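Local coordinates for protein Two-component sensor histidine kinase (Nostoc sp., PDB 3OLO) that probably senses a signal through its PAS domain and passes it on by histidine autophosphorylation in a two-component pathway, at residues E47-R50 with E51-L54. Numbering follows the deposited sequence.
Sequences EYSR and EQLL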
loop_
_atom_site.group_PDB
_atom_site.type_symbol
_atom_site.label_atom_id
_atom_site.label_comp_id
_atom_site.label_asym_id
_atom_site.label_seq_id
_atom_site.Cartn_x
_atom_site.Cartn_y
_atom_site.Cartn_z
ATOM N N GLU A 47 17.393 2.642 -5.298
ATOM C CA GLU A 47 17.976 3.434 -6.390
ATOM C C GLU A 47 18.079 2.664 -7.692
ATOM O O GLU A 47 18.762 3.087 -8.611
ATOM C CB GLU A 47 19.340 4.016 -5.998
ATOM C CG GLU A 47 19.252 4.808 -4.712
ATOM C CD GLU A 47 20.523 5.517 -4.374
ATOM O OE1 GLU A 47 21.586 4.862 -4.400
ATOM O OE2 GLU A 47 20.457 6.730 -4.080
ATOM N N TYR A 48 17.370 1.545 -7.764
ATOM C CA TYR A 48 17.251 0.787 -8.997
ATOM C C TYR A 48 15.925 1.084 -9.666
ATOM O O TYR A 48 14.945 1.391 -9.005
ATOM C CB TYR A 48 17.329 -0.698 -8.699
ATOM C CG TYR A 48 18.703 -1.148 -8.303
ATOM C CD1 TYR A 48 19.640 -1.488 -9.266
ATOM C CD2 TYR A 48 19.061 -1.240 -6.965
ATOM C CE1 TYR A 48 20.901 -1.901 -8.908
ATOM C CE2 TYR A 48 20.314 -1.654 -6.598
ATOM C CZ TYR A 48 21.230 -1.979 -7.576
ATOM O OH TYR A 48 22.463 -2.383 -7.203
ATOM N N SER A 49 15.901 0.995 -10.986
ATOM C CA SER A 49 14.672 1.204 -11.720
ATOM C C SER A 49 13.801 -0.021 -11.513
ATOM O O SER A 49 14.286 -1.074 -11.087
ATOM C CB SER A 49 14.965 1.381 -13.206
ATOM O OG SER A 49 15.238 0.122 -13.796
ATOM N N ARG A 50 12.518 0.114 -11.817
ATOM C CA ARG A 50 11.584 -0.975 -11.604
ATOM C C ARG A 50 11.986 -2.147 -12.475
ATOM O O ARG A 50 11.964 -3.281 -12.036
ATOM C CB ARG A 50 10.152 -0.557 -11.930
ATOM C CG ARG A 50 9.175 -1.744 -11.934
ATOM C CD ARG A 50 7.706 -1.328 -11.910
ATOM N NE ARG A 50 7.275 -0.879 -10.590
ATOM C CZ ARG A 50 7.144 0.394 -10.228
ATOM N NH1 ARG A 50 7.413 1.371 -11.083
ATOM N NH2 ARG A 50 6.734 0.691 -9.007
ATOM N N GLU A 51 12.366 -1.870 -13.714
ATOM C CA GLU A 51 12.715 -2.932 -14.637
ATOM C C GLU A 51 13.984 -3.651 -14.177
ATOM O O GLU A 51 14.147 -4.845 -14.424
ATOM C CB GLU A 51 12.892 -2.375 -16.051
ATOM C CG GLU A 51 11.647 -1.691 -16.612
ATOM C CD GLU A 51 10.535 -2.670 -16.967
ATOM O OE1 GLU A 51 10.427 -3.048 -18.157
ATOM O OE2 GLU A 51 9.762 -3.055 -16.061
ATOM N N GLN A 52 14.882 -2.931 -13.508
ATOM C CA GLN A 52 16.090 -3.554 -12.968
ATOM C C GLN A 52 15.733 -4.473 -11.809
ATOM O O GLN A 52 16.181 -5.613 -11.752
ATOM C CB GLN A 52 17.085 -2.504 -12.481
ATOM C CG GLN A 52 17.881 -1.835 -13.572
ATOM C CD GLN A 52 18.830 -0.796 -13.030
ATOM O OE1 GLN A 52 18.405 0.252 -12.552
ATOM N NE2 GLN A 52 20.129 -1.073 -13.108
ATOM N N LEU A 53 14.912 -3.972 -10.891
ATOM C CA LEU A 53 14.533 -4.731 -9.701
ATOM C C LEU A 53 13.782 -6.004 -10.059
ATOM O O LEU A 53 13.887 -6.998 -9.357
ATOM C CB LEU A 53 13.690 -3.869 -8.748
ATOM C CG LEU A 53 14.486 -2.821 -7.948
ATOM C CD1 LEU A 53 13.579 -1.793 -7.273
ATOM C CD2 LEU A 53 15.377 -3.491 -6.910
ATOM N N LEU A 54 13.046 -5.993 -11.163
ATOM C CA LEU A 54 12.189 -7.136 -11.491
ATOM C C LEU A 54 12.966 -8.251 -12.180
ATOM O O LEU A 54 12.388 -9.240 -12.631
ATOM C CB LEU A 54 10.982 -6.697 -12.337
ATOM C CG LEU A 54 9.952 -5.858 -11.555
ATOM C CD1 LEU A 54 8.782 -5.416 -12.445
ATOM C CD2 LEU A 54 9.431 -6.619 -10.330
#
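Ser49 and Gln52 form a capping box at the start of the short helix 50-53 of this PAS domain. Ser49, the N-cap residue, accepts the backbone N-H of Gln52 on its OG (Gln52 N to Ser49 OG 3.1 Å), while Gln52 reaches back to take the N-H of Ser49 on OE1, with Ser49 N 3.0 Å from Gln52 OE1. The second bond is almost perfectly straight (177° at the hydrogen). The torsions account for both halves: Ser49 OG stands between its own N and carbonyl carbon, facing the first turn, and Gln52 CG lies beside its own backbone N, anti to the carbonyl carbon (chi1 -78°), from where the extended chain brings OE1 to the Ser49 N-H. A weak bond from Ser49 OG to Gln52 OE1, 3.4 Å long, crosses the box. Gln52 NE2 lies 3.9 Å from Tyr48 CD1, at the ring edge and near its plane, with amide and ring planes 64° apart; NE2 itself is bonded to Gln88 OE1. Replacing Gln52 by an alanine would probably leave the N-H of Ser49 without its acceptor and Gln88 without its amide mate. In the same turn, Leu53 N bonds to Ser49 O; Leu53 CG packs 3.6 Å from Tyr48 CB, and its side chain also touches helix 40-46 and strand 35-38. One residue on, Leu54 N bonds to Arg50 O, and Leu54 CD1 lies alongside Arg50 CG at 3.7 Å, whereas the guanidinium turns to Asp40 and Val38 O. Paired side-chain-to-backbone bonds between N-cap and N3 are the hallmark of a capping box, here starting one of the short helices that flank the antiparallel sheet of a PAS fold.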